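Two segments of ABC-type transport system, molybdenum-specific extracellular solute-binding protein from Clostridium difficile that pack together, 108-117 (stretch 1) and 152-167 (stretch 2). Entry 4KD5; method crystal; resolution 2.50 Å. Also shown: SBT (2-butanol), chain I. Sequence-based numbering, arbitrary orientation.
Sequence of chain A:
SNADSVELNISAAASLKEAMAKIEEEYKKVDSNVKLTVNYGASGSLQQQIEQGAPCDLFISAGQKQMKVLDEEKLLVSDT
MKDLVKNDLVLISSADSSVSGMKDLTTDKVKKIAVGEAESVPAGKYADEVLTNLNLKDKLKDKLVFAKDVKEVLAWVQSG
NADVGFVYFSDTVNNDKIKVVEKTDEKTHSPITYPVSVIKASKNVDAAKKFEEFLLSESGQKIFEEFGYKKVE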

# COMPACT_ATOMS: atom_id res chain seq x y z
N ASP A 108 33.59 38.07 -31.37
CA ASP A 108 33.75 39.34 -30.66
C ASP A 108 32.41 39.90 -30.19
O ASP A 108 32.36 40.91 -29.50
CB ASP A 108 34.45 40.37 -31.54
CG ASP A 108 35.88 40.65 -31.10
OD1 ASP A 108 36.09 41.59 -30.31
OD2 ASP A 108 36.80 39.93 -31.56
N LYS A 109 31.32 39.23 -30.58
CA LYS A 109 29.99 39.67 -30.20
C LYS A 109 29.76 39.60 -28.70
O LYS A 109 29.07 40.45 -28.12
CB LYS A 109 28.92 38.86 -30.95
CG LYS A 109 29.04 39.00 -32.46
CD LYS A 109 27.83 38.43 -33.19
CE LYS A 109 27.67 39.09 -34.56
NZ LYS A 109 27.14 38.17 -35.61
N VAL A 110 30.35 38.59 -28.06
CA VAL A 110 30.29 38.49 -26.60
C VAL A 110 31.65 38.82 -25.99
O VAL A 110 32.70 38.39 -26.47
CB VAL A 110 29.73 37.12 -26.12
CG1 VAL A 110 28.61 36.66 -27.03
CG2 VAL A 110 30.83 36.07 -26.03
N LYS A 111 31.63 39.62 -24.92
CA LYS A 111 32.85 40.05 -24.26
C LYS A 111 32.89 39.49 -22.85
O LYS A 111 33.96 39.20 -22.32
CB LYS A 111 32.93 41.57 -24.25
CG LYS A 111 32.99 42.20 -25.64
CD LYS A 111 32.93 43.72 -25.60
CE LYS A 111 33.21 44.33 -26.97
NZ LYS A 111 32.32 43.80 -28.03
N LYS A 112 31.72 39.33 -22.24
CA LYS A 112 31.64 38.89 -20.86
C LYS A 112 30.66 37.73 -20.68
O LYS A 112 29.45 37.88 -20.89
CB LYS A 112 31.29 40.07 -19.94
CG LYS A 112 32.28 41.23 -20.07
CD LYS A 112 31.94 42.41 -19.19
CE LYS A 112 32.04 42.01 -17.74
NZ LYS A 112 31.57 43.09 -16.83
N ILE A 113 31.20 36.56 -20.33
CA ILE A 113 30.42 35.35 -20.10
C ILE A 113 30.24 35.12 -18.59
O ILE A 113 31.21 34.87 -17.88
CB ILE A 113 31.09 34.12 -20.74
CG1 ILE A 113 31.23 34.32 -22.25
CG2 ILE A 113 30.31 32.85 -20.44
CD1 ILE A 113 31.95 33.20 -22.96
N ALA A 114 29.00 35.18 -18.12
CA ALA A 114 28.72 34.99 -16.69
C ALA A 114 28.52 33.52 -16.36
O ALA A 114 27.69 32.84 -16.97
CB ALA A 114 27.51 35.79 -16.28
N VAL A 115 29.28 33.03 -15.38
CA VAL A 115 29.10 31.66 -14.87
C VAL A 115 29.19 31.65 -13.35
O VAL A 115 29.73 32.58 -12.75
CB VAL A 115 30.18 30.69 -15.42
CG1 VAL A 115 30.09 30.56 -16.93
CG2 VAL A 115 31.56 31.13 -14.99
N GLY A 116 28.66 30.60 -12.73
CA GLY A 116 28.81 30.44 -11.29
C GLY A 116 30.22 30.01 -10.94
O GLY A 116 30.92 29.42 -11.78
N GLU A 117 30.66 30.31 -9.72
CA GLU A 117 31.98 29.87 -9.27
C GLU A 117 32.06 28.35 -9.35
O GLU A 117 31.20 27.64 -8.83
CB GLU A 117 32.27 30.39 -7.85
CG GLU A 117 32.68 31.86 -7.81
CD GLU A 117 32.39 32.54 -6.48
OE1 GLU A 117 32.43 33.79 -6.43
OE2 GLU A 117 32.11 31.84 -5.49
N GLU A 152 22.62 35.87 -9.31
CA GLU A 152 23.53 36.95 -9.70
C GLU A 152 23.88 36.86 -11.19
O GLU A 152 24.04 37.89 -11.85
CB GLU A 152 24.79 36.94 -8.83
CG GLU A 152 25.70 38.14 -9.06
CD GLU A 152 26.77 38.30 -7.99
OE1 GLU A 152 27.54 37.34 -7.75
OE2 GLU A 152 26.85 39.39 -7.39
N VAL A 153 23.97 35.64 -11.71
CA VAL A 153 24.24 35.43 -13.14
C VAL A 153 23.13 36.07 -13.97
O VAL A 153 23.41 36.83 -14.90
CB VAL A 153 24.35 33.94 -13.48
CG1 VAL A 153 24.53 33.75 -14.97
CG2 VAL A 153 25.52 33.31 -12.75
N LEU A 154 21.89 35.77 -13.62
CA LEU A 154 20.72 36.31 -14.32
C LEU A 154 20.67 37.84 -14.24
O LEU A 154 20.32 38.50 -15.21
CB LEU A 154 19.43 35.71 -13.75
CG LEU A 154 19.05 34.31 -14.20
CD1 LEU A 154 18.25 33.58 -13.13
CD2 LEU A 154 18.24 34.39 -15.48
N ALA A 155 21.04 38.39 -13.09
CA ALA A 155 21.00 39.83 -12.88
C ALA A 155 22.01 40.57 -13.76
O ALA A 155 21.71 41.63 -14.30
CB ALA A 155 21.24 40.15 -11.42
N TRP A 156 23.21 40.00 -13.87
CA TRP A 156 24.28 40.55 -14.71
C TRP A 156 23.88 40.55 -16.17
O TRP A 156 24.12 41.52 -16.90
CB TRP A 156 25.56 39.72 -14.55
CG TRP A 156 26.21 39.84 -13.21
CD1 TRP A 156 25.84 40.65 -12.18
CD2 TRP A 156 27.38 39.13 -12.76
NE1 TRP A 156 26.69 40.48 -11.11
CE2 TRP A 156 27.64 39.56 -11.44
CE3 TRP A 156 28.21 38.18 -13.34
CZ2 TRP A 156 28.72 39.06 -10.70
CZ3 TRP A 156 29.28 37.68 -12.60
CH2 TRP A 156 29.52 38.12 -11.30
N VAL A 157 23.27 39.45 -16.60
CA VAL A 157 22.87 39.27 -17.99
C VAL A 157 21.70 40.19 -18.35
O VAL A 157 21.64 40.75 -19.44
CB VAL A 157 22.52 37.80 -18.27
CG1 VAL A 157 22.01 37.63 -19.67
CG2 VAL A 157 23.74 36.92 -18.06
N GLN A 158 20.77 40.34 -17.40
CA GLN A 158 19.63 41.24 -17.56
C GLN A 158 20.06 42.70 -17.69
O GLN A 158 19.48 43.47 -18.45
CB GLN A 158 18.68 41.11 -16.36
CG GLN A 158 17.40 40.35 -16.63
CD GLN A 158 16.59 40.11 -15.37
OE1 GLN A 158 16.48 38.98 -14.89
NE2 GLN A 158 16.01 41.18 -14.82
N SER A 159 21.09 43.06 -16.93
CA SER A 159 21.56 44.44 -16.86
C SER A 159 22.60 44.74 -17.93
O SER A 159 23.02 45.89 -18.09
CB SER A 159 22.14 44.75 -15.48
OG SER A 159 23.30 43.99 -15.24
N GLY A 160 23.03 43.71 -18.66
CA GLY A 160 23.98 43.89 -19.74
C GLY A 160 25.43 43.86 -19.31
O GLY A 160 26.33 43.94 -20.15
N ASN A 161 25.65 43.73 -18.01
CA ASN A 161 27.00 43.64 -17.47
C ASN A 161 27.74 42.43 -18.02
O ASN A 161 28.96 42.45 -18.18
CB ASN A 161 26.96 43.59 -15.94
CG ASN A 161 26.81 44.96 -15.31
OD1 ASN A 161 25.72 45.53 -15.30
ND2 ASN A 161 27.90 45.49 -14.77
N ALA A 162 26.99 41.37 -18.30
CA ALA A 162 27.51 40.22 -19.02
C ALA A 162 26.67 40.02 -20.27
O ALA A 162 25.45 40.15 -20.22
CB ALA A 162 27.48 38.98 -18.16
N ASP A 163 27.33 39.72 -21.39
CA ASP A 163 26.63 39.51 -22.64
C ASP A 163 25.80 38.23 -22.60
O ASP A 163 24.63 38.22 -22.99
CB ASP A 163 27.62 39.46 -23.80
CG ASP A 163 28.49 40.70 -23.87
OD1 ASP A 163 27.98 41.81 -23.61
OD2 ASP A 163 29.69 40.57 -24.18
N VAL A 164 26.42 37.15 -22.14
CA VAL A 164 25.72 35.87 -21.99
C VAL A 164 25.96 35.26 -20.61
O VAL A 164 26.77 35.76 -19.83
CB VAL A 164 26.13 34.85 -23.06
CG1 VAL A 164 25.91 35.42 -24.44
CG2 VAL A 164 27.59 34.47 -22.89
N GLY A 165 25.25 34.17 -20.33
CA GLY A 165 25.40 33.48 -19.06
C GLY A 165 25.08 32.00 -19.14
O GLY A 165 24.44 31.54 -20.08
N PHE A 166 25.55 31.25 -18.14
CA PHE A 166 25.23 29.83 -18.03
C PHE A 166 24.39 29.58 -16.79
O PHE A 166 24.74 30.00 -15.69
CB PHE A 166 26.50 28.98 -18.01
CG PHE A 166 27.08 28.72 -19.37
CD1 PHE A 166 26.61 27.67 -20.14
CD2 PHE A 166 28.09 29.52 -19.87
CE1 PHE A 166 27.13 27.43 -21.40
CE2 PHE A 166 28.62 29.28 -21.13
CZ PHE A 166 28.14 28.23 -21.90
N VAL A 167 23.27 28.88 -16.97
CA VAL A 167 22.26 28.79 -15.93
C VAL A 167 21.39 27.55 -16.16
O VAL A 167 21.38 27.01 -17.26
CB VAL A 167 21.44 30.09 -15.90
CG1 VAL A 167 20.07 29.89 -16.52
CG2 VAL A 167 21.32 30.64 -14.50
C1 SBT I . 36.11 36.48 -34.64
C2 SBT I . 35.34 37.71 -35.08
C3 SBT I . 33.85 37.41 -35.24
C4 SBT I . 33.63 36.31 -36.25
OH SBT I . 35.51 38.75 -34.11

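Two parallel strands, 113-116 and 164-167, are joined by backbone hydrogen bonds, the best of them centred on A114. Its N donates to V164 O at 2.9 Å, almost linearly (176°), and its O accepts from F166 N at 2.9 Å. One residue thus bonds to two that flank G165, the usual parallel pattern, with I113 beside V164 and A114 beside G165. A114 O also lies 3.2 Å from G165 CA, a CA-H...O contact.

At the start of the strand pairing, the bonds are weaker. K112 O receives two weak hydrogen bonds, from D163 N at 2.9 Å, where the angle is poor (127°), and from V164 N at 3.4 Å, where the length is the limitation. The carboxylate of D163, whose CB points toward stretch 1, accepts from K112 N, with OD2 3.1 Å from that nitrogen; because OD2 is modelled too close to K111 N, its exact position is less certain. The long, flexible side chain of K112 lets NZ make a weak hydrogen bond to N161 O at 3.0 Å.

The side chains sort by sheet face. On the face of I113 and V164, branched aliphatic chains fill the space: I113 CG1 meets V164 CG2 at 3.7 Å, and V110 CG1 extends the apolar patch to V164 CG1 at 3.9 Å. I113 CG2 also approaches the edge of the F166 ring, 4.0 Å from CE2.

On the face of A114, helix 152-159 runs nearly antiparallel to strand 113-116 (169°), its axis 8.1 Å away. The small A114 CB fits among V153 CG1 (3.8 Å), W156 CE3 at the ring edge (3.9 Å) and A162 CB (3.7 Å). Within stretch 2, G165 lies close under its own helix: a CB modelled on G165 would lie 2.9 Å from V157 CG2, a clash, so glycine suits the site.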